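Local coordinates for Er-derived vesicles protein ERV41 (Saccharomyces cerevisiae, PDB 3ZLC) that helps to move a subset of secretory proteins from the endoplasmic reticulum to the Golgi in COPII-coated vesicles and facilitates retrograde transport back, here represented by its lumenal domain, at residues A[15-20]-A[206-211]; A[39-44]-A[124-129]; A[156-161]-A[189-194]; A[196-201]-A[243-248]. All blocks are in the same frame, centred on the assembly; numbering follows the deposited sequence.

Interaction 1: residues A[15-20]-A[206-211]; sequences QVRDTV and EVDTNQ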
# COMPACT_ATOMS: atom_id res chain seq x y z
N GLN A 15 25.49 -8.84 5.39
CA GLN A 15 24.99 -7.73 6.20
C GLN A 15 23.49 -7.53 5.98
O GLN A 15 23.07 -6.48 5.48
CB GLN A 15 25.73 -6.43 5.88
CG GLN A 15 27.24 -6.56 5.87
CD GLN A 15 27.92 -5.54 6.76
OE1 GLN A 15 28.01 -4.36 6.42
NE2 GLN A 15 28.39 -5.99 7.91
N VAL A 16 22.69 -8.53 6.34
CA VAL A 16 21.24 -8.40 6.25
C VAL A 16 20.71 -7.61 7.44
O VAL A 16 20.88 -8.03 8.59
CB VAL A 16 20.53 -9.78 6.19
CG1 VAL A 16 19.02 -9.59 6.14
CG2 VAL A 16 21.00 -10.57 4.97
N ARG A 17 20.07 -6.47 7.18
CA ARG A 17 19.50 -5.66 8.26
C ARG A 17 18.35 -6.41 8.90
O ARG A 17 17.62 -7.13 8.21
CB ARG A 17 19.01 -4.31 7.74
CG ARG A 17 20.12 -3.38 7.27
CD ARG A 17 19.56 -2.06 6.76
NE ARG A 17 20.44 -1.43 5.78
CZ ARG A 17 21.07 -0.27 5.98
NH1 ARG A 17 20.91 0.39 7.11
NH2 ARG A 17 21.86 0.22 5.04
N ASP A 18 18.18 -6.24 10.21
CA ASP A 18 17.13 -6.94 10.96
C ASP A 18 15.75 -6.34 10.71
O ASP A 18 14.73 -7.05 10.74
CB ASP A 18 17.42 -6.91 12.46
CG ASP A 18 18.70 -7.64 12.82
OD1 ASP A 18 19.06 -8.60 12.10
OD2 ASP A 18 19.35 -7.25 13.82
N THR A 19 15.71 -5.03 10.48
CA THR A 19 14.44 -4.33 10.30
C THR A 19 14.45 -3.47 9.04
O THR A 19 15.51 -3.19 8.47
CB THR A 19 14.12 -3.41 11.50
OG1 THR A 19 15.12 -2.39 11.59
CG2 THR A 19 14.10 -4.20 12.81
N VAL A 20 13.25 -3.07 8.61
CA VAL A 20 13.08 -2.16 7.48
C VAL A 20 11.84 -1.32 7.72
O VAL A 20 10.88 -1.79 8.35
CB VAL A 20 12.97 -2.94 6.15
CG1 VAL A 20 11.69 -3.79 6.12
CG2 VAL A 20 13.04 -1.98 4.94
N GLU A 206 25.24 3.34 4.01
CA GLU A 206 24.47 3.70 5.19
C GLU A 206 23.00 3.96 4.89
O GLU A 206 22.15 3.89 5.79
CB GLU A 206 25.08 4.91 5.90
CG GLU A 206 24.96 6.22 5.13
CD GLU A 206 26.02 6.37 4.04
OE1 GLU A 206 26.90 5.48 3.92
OE2 GLU A 206 25.99 7.39 3.31
N VAL A 207 22.68 4.27 3.64
CA VAL A 207 21.29 4.51 3.28
C VAL A 207 20.60 3.18 2.96
O VAL A 207 21.12 2.37 2.20
CB VAL A 207 21.15 5.53 2.11
CG1 VAL A 207 21.83 5.02 0.87
CG2 VAL A 207 19.70 5.86 1.83
N ASP A 208 19.43 2.96 3.56
CA ASP A 208 18.69 1.71 3.39
C ASP A 208 17.85 1.73 2.10
O ASP A 208 16.63 1.89 2.15
CB ASP A 208 17.80 1.47 4.62
CG ASP A 208 17.18 0.08 4.63
OD1 ASP A 208 17.53 -0.75 3.76
OD2 ASP A 208 16.32 -0.19 5.50
N THR A 209 18.50 1.55 0.96
CA THR A 209 17.83 1.58 -0.34
C THR A 209 17.35 0.21 -0.78
O THR A 209 18.09 -0.77 -0.71
CB THR A 209 18.74 2.17 -1.43
OG1 THR A 209 20.03 1.53 -1.37
CG2 THR A 209 18.92 3.66 -1.22
N ASN A 210 16.10 0.15 -1.24
CA ASN A 210 15.50 -1.10 -1.71
C ASN A 210 14.62 -0.81 -2.89
O ASN A 210 14.04 0.28 -3.00
CB ASN A 210 14.61 -1.72 -0.62
CG ASN A 210 15.37 -2.00 0.66
OD1 ASN A 210 15.86 -3.10 0.87
ND2 ASN A 210 15.45 -1.00 1.53
N GLN A 211 14.50 -1.79 -3.77
CA GLN A 211 13.50 -1.73 -4.83
C GLN A 211 12.70 -3.02 -4.81
O GLN A 211 13.14 -4.04 -4.25
CB GLN A 211 14.21 -1.52 -6.18
CG GLN A 211 15.22 -2.63 -6.56
CD GLN A 211 16.11 -2.19 -7.71
OE1 GLN A 211 16.84 -1.21 -7.58
NE2 GLN A 211 16.03 -2.90 -8.84
O HOH W 1 16.31 -2.85 5.82

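Interaction 2: residues A[39-44]-A[124-129]; sequences VRDQTM and PVNRVS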
# COMPACT_ATOMS: atom_id res chain seq x y z
N VAL A 39 -0.06 -5.78 11.12
CA VAL A 39 1.16 -6.33 10.54
C VAL A 39 1.33 -7.71 11.16
O VAL A 39 1.07 -7.92 12.36
CB VAL A 39 2.42 -5.47 10.83
CG1 VAL A 39 3.69 -6.23 10.44
CG2 VAL A 39 2.38 -4.18 10.06
N ARG A 40 1.71 -8.69 10.35
CA ARG A 40 2.16 -9.94 10.95
C ARG A 40 3.31 -10.49 10.16
O ARG A 40 3.48 -10.15 8.98
CB ARG A 40 1.02 -10.94 11.09
CG ARG A 40 0.32 -11.29 9.80
CD ARG A 40 -0.22 -12.70 9.90
NE ARG A 40 -0.85 -13.15 8.66
CZ ARG A 40 -1.48 -14.31 8.52
NH1 ARG A 40 -1.57 -15.15 9.54
NH2 ARG A 40 -2.02 -14.63 7.35
N ASP A 41 4.13 -11.32 10.79
CA ASP A 41 5.25 -11.94 10.08
C ASP A 41 5.54 -13.33 10.59
O ASP A 41 4.84 -13.84 11.47
CB ASP A 41 6.50 -11.02 10.07
CG ASP A 41 7.05 -10.74 11.46
OD1 ASP A 41 7.11 -11.66 12.30
OD2 ASP A 41 7.45 -9.59 11.72
N GLN A 42 6.58 -13.95 10.04
CA GLN A 42 6.96 -15.30 10.45
C GLN A 42 7.15 -15.40 11.96
O GLN A 42 6.75 -16.38 12.58
CB GLN A 42 8.24 -15.72 9.74
CG GLN A 42 8.33 -15.22 8.32
CD GLN A 42 9.01 -16.21 7.41
OE1 GLN A 42 8.38 -16.80 6.53
NE2 GLN A 42 10.31 -16.40 7.61
N THR A 43 7.73 -14.36 12.54
CA THR A 43 8.10 -14.37 13.95
C THR A 43 6.92 -14.08 14.88
O THR A 43 6.86 -14.60 15.99
CB THR A 43 9.23 -13.36 14.24
OG1 THR A 43 8.73 -12.02 14.12
CG2 THR A 43 10.39 -13.55 13.27
N MET A 44 5.99 -13.24 14.44
CA MET A 44 4.92 -12.80 15.34
C MET A 44 3.48 -12.94 14.84
O MET A 44 3.21 -12.99 13.63
CB MET A 44 5.17 -11.36 15.82
CG MET A 44 5.64 -10.38 14.75
SD MET A 44 5.15 -8.68 15.09
CE MET A 44 3.77 -8.54 13.96
N PRO A 124 8.13 0.46 11.08
CA PRO A 124 9.28 -0.45 11.19
C PRO A 124 8.80 -1.88 11.36
O PRO A 124 8.01 -2.18 12.26
CB PRO A 124 9.99 0.02 12.47
CG PRO A 124 8.92 0.63 13.30
CD PRO A 124 7.92 1.24 12.32
N VAL A 125 9.24 -2.77 10.48
CA VAL A 125 8.88 -4.18 10.61
C VAL A 125 10.15 -5.02 10.59
O VAL A 125 11.21 -4.57 10.12
CB VAL A 125 7.91 -4.63 9.49
CG1 VAL A 125 6.63 -3.81 9.51
CG2 VAL A 125 8.58 -4.52 8.11
N ASN A 126 10.07 -6.24 11.10
CA ASN A 126 11.20 -7.14 10.97
C ASN A 126 11.39 -7.40 9.49
O ASN A 126 10.40 -7.52 8.76
CB ASN A 126 10.94 -8.45 11.72
CG ASN A 126 10.82 -8.26 13.21
OD1 ASN A 126 11.61 -7.54 13.82
ND2 ASN A 126 9.81 -8.89 13.81
N ARG A 127 12.64 -7.47 9.04
CA ARG A 127 12.93 -7.70 7.62
C ARG A 127 12.86 -9.20 7.34
O ARG A 127 13.88 -9.86 7.07
CB ARG A 127 14.30 -7.12 7.25
CG ARG A 127 14.55 -6.97 5.73
CD ARG A 127 15.97 -6.45 5.39
NE ARG A 127 16.20 -6.56 3.95
CZ ARG A 127 15.97 -5.59 3.07
NH1 ARG A 127 15.52 -4.40 3.47
NH2 ARG A 127 16.19 -5.81 1.78
N VAL A 128 11.65 -9.75 7.46
CA VAL A 128 11.38 -11.16 7.16
C VAL A 128 10.06 -11.22 6.40
O VAL A 128 9.36 -10.22 6.29
CB VAL A 128 11.26 -12.02 8.45
CG1 VAL A 128 12.59 -12.09 9.19
CG2 VAL A 128 10.17 -11.48 9.37
N SER A 129 9.73 -12.39 5.85
CA SER A 129 8.45 -12.54 5.16
C SER A 129 7.29 -12.12 6.07
O SER A 129 7.16 -12.60 7.19
CB SER A 129 8.27 -13.99 4.70
OG SER A 129 7.04 -14.14 4.03
O HOH W 2 7.80 -8.29 8.85

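Interaction 3: residues A[156-161]-A[189-194]; sequences HVINEF and YVYYTS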
# COMPACT_ATOMS: atom_id res chain seq x y z
N HIS A 156 -9.08 2.00 -3.83
CA HIS A 156 -7.98 2.65 -3.14
C HIS A 156 -7.02 3.30 -4.11
O HIS A 156 -7.00 2.97 -5.30
CB HIS A 156 -7.23 1.65 -2.24
CG HIS A 156 -6.63 0.50 -2.99
ND1 HIS A 156 -7.37 -0.60 -3.36
CD2 HIS A 156 -5.37 0.28 -3.44
CE1 HIS A 156 -6.59 -1.46 -4.00
NE2 HIS A 156 -5.37 -0.95 -4.06
N VAL A 157 -6.26 4.26 -3.60
CA VAL A 157 -5.21 4.93 -4.36
C VAL A 157 -3.94 4.74 -3.58
O VAL A 157 -3.91 5.04 -2.39
CB VAL A 157 -5.46 6.44 -4.45
CG1 VAL A 157 -4.23 7.15 -5.07
CG2 VAL A 157 -6.71 6.72 -5.28
N ILE A 158 -2.90 4.24 -4.23
CA ILE A 158 -1.63 4.13 -3.53
C ILE A 158 -0.75 5.27 -4.03
O ILE A 158 -0.30 5.24 -5.17
CB ILE A 158 -0.93 2.77 -3.83
CG1 ILE A 158 -1.78 1.61 -3.29
CG2 ILE A 158 0.46 2.73 -3.18
CD1 ILE A 158 -1.43 0.23 -3.87
N ASN A 159 -0.53 6.28 -3.19
CA ASN A 159 0.35 7.37 -3.59
C ASN A 159 1.80 6.96 -3.39
O ASN A 159 2.66 7.26 -4.23
CB ASN A 159 0.03 8.66 -2.82
CG ASN A 159 -1.39 9.10 -3.01
OD1 ASN A 159 -1.81 9.31 -4.15
ND2 ASN A 159 -2.16 9.20 -1.91
N GLU A 160 2.05 6.27 -2.28
CA GLU A 160 3.37 5.69 -2.02
C GLU A 160 3.26 4.34 -1.33
O GLU A 160 2.41 4.14 -0.47
CB GLU A 160 4.21 6.62 -1.11
CG GLU A 160 5.64 6.04 -0.90
CD GLU A 160 6.49 6.86 0.07
OE1 GLU A 160 5.98 7.83 0.65
OE2 GLU A 160 7.69 6.50 0.25
N PHE A 161 4.15 3.42 -1.72
CA PHE A 161 4.37 2.20 -0.97
C PHE A 161 5.82 1.78 -1.24
O PHE A 161 6.15 1.38 -2.35
CB PHE A 161 3.42 1.08 -1.40
CG PHE A 161 3.47 -0.10 -0.49
CD1 PHE A 161 2.88 -0.04 0.76
CD2 PHE A 161 4.13 -1.27 -0.87
CE1 PHE A 161 2.93 -1.12 1.63
CE2 PHE A 161 4.19 -2.35 -0.01
CZ PHE A 161 3.59 -2.27 1.25
N TYR A 189 -7.95 -7.03 -2.44
CA TYR A 189 -6.78 -6.82 -3.27
C TYR A 189 -5.54 -7.31 -2.53
O TYR A 189 -5.32 -6.95 -1.36
CB TYR A 189 -6.64 -5.32 -3.59
CG TYR A 189 -7.84 -4.73 -4.32
CD1 TYR A 189 -8.91 -4.20 -3.61
CD2 TYR A 189 -7.88 -4.68 -5.71
CE1 TYR A 189 -10.00 -3.65 -4.27
CE2 TYR A 189 -8.96 -4.14 -6.38
CZ TYR A 189 -10.02 -3.62 -5.65
OH TYR A 189 -11.10 -3.08 -6.31
N VAL A 190 -4.72 -8.11 -3.20
CA VAL A 190 -3.50 -8.63 -2.58
C VAL A 190 -2.32 -8.31 -3.47
O VAL A 190 -2.33 -8.63 -4.67
CB VAL A 190 -3.57 -10.16 -2.37
CG1 VAL A 190 -2.34 -10.65 -1.58
CG2 VAL A 190 -4.85 -10.53 -1.62
N TYR A 191 -1.32 -7.65 -2.91
CA TYR A 191 -0.09 -7.39 -3.64
C TYR A 191 1.05 -8.22 -3.05
O TYR A 191 1.30 -8.17 -1.83
CB TYR A 191 0.26 -5.91 -3.55
CG TYR A 191 -0.79 -4.95 -4.09
CD1 TYR A 191 -0.85 -4.63 -5.44
CD2 TYR A 191 -1.70 -4.34 -3.23
CE1 TYR A 191 -1.80 -3.73 -5.94
CE2 TYR A 191 -2.65 -3.43 -3.72
CZ TYR A 191 -2.68 -3.13 -5.08
OH TYR A 191 -3.62 -2.24 -5.56
N TYR A 192 1.73 -8.97 -3.91
CA TYR A 192 2.91 -9.74 -3.49
C TYR A 192 4.17 -9.04 -3.94
O TYR A 192 4.51 -9.06 -5.13
CB TYR A 192 2.88 -11.13 -4.11
CG TYR A 192 1.79 -12.01 -3.54
CD1 TYR A 192 0.52 -12.00 -4.09
CD2 TYR A 192 2.04 -12.84 -2.45
CE1 TYR A 192 -0.49 -12.81 -3.57
CE2 TYR A 192 1.04 -13.66 -1.93
CZ TYR A 192 -0.22 -13.63 -2.49
OH TYR A 192 -1.21 -14.42 -1.97
N THR A 193 4.87 -8.44 -2.99
CA THR A 193 6.04 -7.61 -3.33
C THR A 193 7.31 -8.34 -2.95
O THR A 193 7.40 -8.91 -1.85
CB THR A 193 6.00 -6.25 -2.60
OG1 THR A 193 6.06 -6.45 -1.18
CG2 THR A 193 4.75 -5.47 -2.99
N SER A 194 8.29 -8.34 -3.84
CA SER A 194 9.56 -9.02 -3.57
C SER A 194 10.63 -7.94 -3.55
O SER A 194 10.87 -7.26 -4.57
CB SER A 194 9.86 -10.07 -4.64
OG SER A 194 11.05 -10.79 -4.34

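Interaction 4: residues A[196-201]-A[243-248]; sequences VPTLFK and LSIVVS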
# COMPACT_ATOMS: atom_id res chain seq x y z
N VAL A 196 14.31 -6.11 -2.97
CA VAL A 196 15.73 -6.31 -3.21
C VAL A 196 16.49 -5.15 -2.62
O VAL A 196 16.21 -4.00 -2.98
CB VAL A 196 16.04 -6.36 -4.71
CG1 VAL A 196 17.53 -6.64 -4.95
CG2 VAL A 196 15.20 -7.40 -5.37
N PRO A 197 17.45 -5.42 -1.69
CA PRO A 197 18.24 -4.32 -1.15
C PRO A 197 19.29 -3.91 -2.17
O PRO A 197 19.82 -4.76 -2.89
CB PRO A 197 18.92 -4.94 0.08
CG PRO A 197 19.10 -6.41 -0.31
CD PRO A 197 17.82 -6.73 -1.10
N THR A 198 19.58 -2.62 -2.27
CA THR A 198 20.55 -2.18 -3.26
C THR A 198 21.64 -1.31 -2.63
O THR A 198 21.40 -0.59 -1.66
CB THR A 198 19.88 -1.39 -4.38
OG1 THR A 198 19.09 -0.34 -3.80
CG2 THR A 198 18.99 -2.31 -5.20
N LEU A 199 22.84 -1.39 -3.18
CA LEU A 199 23.89 -0.49 -2.75
C LEU A 199 24.24 0.41 -3.91
O LEU A 199 24.81 -0.04 -4.91
CB LEU A 199 25.11 -1.27 -2.24
CG LEU A 199 26.39 -0.45 -1.97
CD1 LEU A 199 26.07 0.84 -1.25
CD2 LEU A 199 27.40 -1.24 -1.16
N PHE A 200 23.88 1.69 -3.81
CA PHE A 200 24.30 2.66 -4.81
C PHE A 200 25.54 3.33 -4.27
O PHE A 200 25.46 4.09 -3.31
CB PHE A 200 23.23 3.74 -5.03
CG PHE A 200 21.95 3.22 -5.63
CD1 PHE A 200 21.82 3.07 -7.01
CD2 PHE A 200 20.88 2.90 -4.81
CE1 PHE A 200 20.63 2.60 -7.56
CE2 PHE A 200 19.68 2.43 -5.35
CZ PHE A 200 19.56 2.27 -6.73
N LYS A 201 26.69 3.06 -4.88
CA LYS A 201 27.94 3.65 -4.40
C LYS A 201 27.91 5.19 -4.45
O LYS A 201 28.66 5.85 -3.72
CB LYS A 201 29.14 3.08 -5.16
CG LYS A 201 29.48 1.65 -4.75
CD LYS A 201 30.64 1.10 -5.57
CE LYS A 201 30.99 -0.32 -5.13
NZ LYS A 201 31.99 -0.95 -6.04
N LEU A 243 19.63 -11.63 -2.10
CA LEU A 243 20.71 -11.04 -2.88
C LEU A 243 20.64 -9.51 -2.79
O LEU A 243 19.68 -8.97 -2.25
CB LEU A 243 20.68 -11.52 -4.33
CG LEU A 243 19.38 -11.50 -5.14
CD1 LEU A 243 18.98 -10.10 -5.56
CD2 LEU A 243 19.50 -12.40 -6.37
N SER A 244 21.66 -8.85 -3.31
CA SER A 244 21.69 -7.39 -3.39
C SER A 244 22.09 -7.00 -4.80
O SER A 244 22.76 -7.77 -5.50
CB SER A 244 22.71 -6.81 -2.41
OG SER A 244 22.30 -7.03 -1.08
N ILE A 245 21.70 -5.81 -5.21
CA ILE A 245 22.21 -5.27 -6.45
C ILE A 245 23.18 -4.14 -6.11
O ILE A 245 22.82 -3.18 -5.42
CB ILE A 245 21.08 -4.73 -7.32
CG1 ILE A 245 20.10 -5.85 -7.69
CG2 ILE A 245 21.65 -4.07 -8.57
CD1 ILE A 245 18.74 -5.32 -8.23
N VAL A 246 24.42 -4.27 -6.58
CA VAL A 246 25.40 -3.23 -6.35
C VAL A 246 25.48 -2.33 -7.57
O VAL A 246 25.62 -2.80 -8.71
CB VAL A 246 26.79 -3.82 -6.02
CG1 VAL A 246 27.86 -2.73 -6.01
CG2 VAL A 246 26.74 -4.53 -4.68
N VAL A 247 25.37 -1.02 -7.35
CA VAL A 247 25.43 -0.08 -8.45
C VAL A 247 26.73 0.72 -8.33
O VAL A 247 26.90 1.49 -7.38
CB VAL A 247 24.22 0.88 -8.45
CG1 VAL A 247 24.45 1.99 -9.45
CG2 VAL A 247 22.91 0.12 -8.76
N SER A 248 27.64 0.50 -9.27
CA SER A 248 28.92 1.22 -9.32
C SER A 248 28.93 2.18 -10.50
O SER A 248 28.00 2.20 -11.30
CB SER A 248 30.09 0.25 -9.42
OG SER A 248 30.16 -0.61 -8.30

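Interaction 1: residues A[15-20]-A[206-211]
The guanidinium of Arg-17 and the carboxylate of Asp-208 lie stacked with their planes 16° apart, the two side chains running antiparallel past one another. Over one face of the guanidinium sits Asp-208 CB, centrally above it at 3.9 Å, with CG of the same residue on that face as well. Near the plane, at the edge, is the carbonyl oxygen of Glu-206, while Val-207 O approaches Arg-17 NH2 obliquely at 3.6 Å. The salt bridge is long: Arg-17 NE and Asp-208 OD1 are 3.6 Å apart, the oxygen stands well out of the guanidinium plane, and the attraction is between charges without an N-H directed at it. With CG anti to the backbone N (chi1 -170°), the Asp-208 carboxyl group is carried over to the Arg-17 side.

The two carboxylate oxygens are held differently. Asn-210 ND2 donates to Asp-208 OD1 over 3.1 Å, arriving from above the carboxylate plane, 65° out of it. A water donates to Asp-208 OD2 at 2.7 Å and also to Thr-19 O, bridging the segments where no direct hydrogen bond joins them. Val-20 CG2 packs 3.8 Å from Asp-208 OD2, a methyl against the carboxylate oxygen.

Asn-210 has its strongest polar partner in Arg-127, whose NH2 binds OD1. Asp-208, at the centre of an inverse gamma turn, leads into strand 209-219, which pairs with strand 188-200; Val-20, second residue of strand 19-28, is bonded through its backbone to Val-125 of strand 117-126. The contact thus joins the start of strand 19-28 in one sheet to the start of strand 209-219 in the other.

Interaction 2: residues A[39-44]-A[124-129]
Asp-41 meets the 124-129 segment with nearly every atom of its side chain. Its CB lies 3.4 Å from Ser-129 O and also touches Val-128 CG2, which packs against CG too. A chi1 of 62° places that CG between the backbone N and the carbonyl carbon, next to the valine methyl. The two oxygens have different partners. OD2 accepts from Asn-126 ND2 at 3.2 Å, on the syn side and 24° out of the carboxylate plane. A water donates to the same oxygen and to Asn-126 O. OD1 turns back into its own segment, where Met-44 N donates to it over 2.9 Å, an Asx motif that ties down the turn after the strand, and Thr-43 N adds a weak bond.

Beside this carboxylate, Gln-42 N donates to Ser-129 O at 3.2 Å, nearly in line with the carbonyl bond (175°). The bent Gln-42 side chain then lays its OE1 3.4 Å from Ser-129 CB. Farther along, Val-39 CG1 meets Val-125 CG1 at 3.9 Å, an apolar part of the contact.

Tyr-238 of strand 233-240 packs on both Val-39 and Val-125. Strand 35-41, paired with strands 47-48 and 130-136, is thereby joined to the end of strand 117-126, which belongs to the other sheet beside strand 19-28.

Interaction 3: residues A[156-161]-A[189-194]
An aromatic cluster of His-156, Tyr-189 and Tyr-191 fills part of the core between the two mixed beta-sheets of the lumenal domain. Strands 156-158 and 189-194 lie in different sheets, their axes 11.6 Å apart and 20° from parallel, and side chains alone bridge the gap. The imidazole makes an edge-to-face (T-shaped) pair with Tyr-189, ring centroids 4.8 Å apart and planes at 73°. Its CE1 comes down on the tyrosine face, offset toward the rim, and is 3.5 Å from Tyr-189 CG.

Both imidazole nitrogens have partners: ND1 is hydrogen-bonded to the backbone oxygen of Phe-154, and NE2 to the hydroxyl of Tyr-191. That hydroxyl is also bonded to Gln-179 NE2 of strand 177-179, so these buried polar atoms are satisfied within the core. Ile-158 reaches tip to tip toward the same tyrosine, its CD1 3.8 Å from Tyr-191 CZ. Beyond the corner at Asn-159, Phe-161 CE2 makes a looser contact with Thr-193 CG2 at 4.4 Å, and Phe-236 of strand 233-240 stacks on the phenylalanine ring. The tightest meeting is that of His-156 NE2 and Tyr-191 OH, 2.6 Å apart at the rims of two rings whose planes stand at 87°, in a hydrogen bond that either atom could donate.

Interaction 4: residues A[196-201]-A[243-248]
Val-247, Ile-245 and Lys-201 carry much of this contact between two neighbouring parallel strands, each using both its backbone and its side chain. Val-247 and Phe-200 stand next to each other on one face of the sheet: the valine CB is 3.6 Å from Phe-200 CD1, and its CG2 reaches CD1 and CE1 of the same ring. Val-247 N donates to Leu-199 O over 2.7 Å, almost straight (172°), and Val-247 O accepts from Lys-201 N.

Two residues earlier, on the same face of the sheet, Ile-245 repeats this pattern. Its CB rests 3.8 Å from Thr-198 CG2, the two side chains again neighbours, while its CD1 lies 3.7 Å from Val-196 CG1 where those chains cross at about a right angle. Ile-245 N donates to Pro-197 O at 3.2 Å, and Ile-245 O accepts from Leu-199 N.

Lys-201 closes the far end. Its chain, extended beyond CG, brings CD within 3.3 Å of Ser-248 OG, to which Lys-201 NZ donates at 2.9 Å. At the other end, Pro-197 has no N-H to give; its CD instead packs 3.1 Å from Leu-243 O.

Tyr-167 and Tyr-169 meet the Phe-200 ring, and strand 8-12 flanks 243-247 on its other side, antiparallel. The bonds from Leu-199 and Lys-201 to Ile-245 and Val-247, returned by those residues to Pro-197 and Leu-199, are the ladder of a parallel beta pair within a mixed sheet.

Three of the four contacts join the two mixed sheets of the lumenal domain: interactions 1, 2 and 3 each bring a strand of one against the other, whereas interaction 4 pairs neighbours within the larger sheet. Interaction 3 lies about 4 Å from the chain's centre and interaction 4 about 24 Å, although both use strand 188-200. Interactions 1 and 4, with centres about 10 Å apart, touch through the pairing of strands 209-219 and 188-200; interactions 1 and 2, about 14 Å apart, touch through strands 19-28 and 117-126. Along the chain, interactions 2 and 3 follow one another between the segments of interaction 1, which alternate with those of interaction 4, so sequence-distant parts form one compact domain.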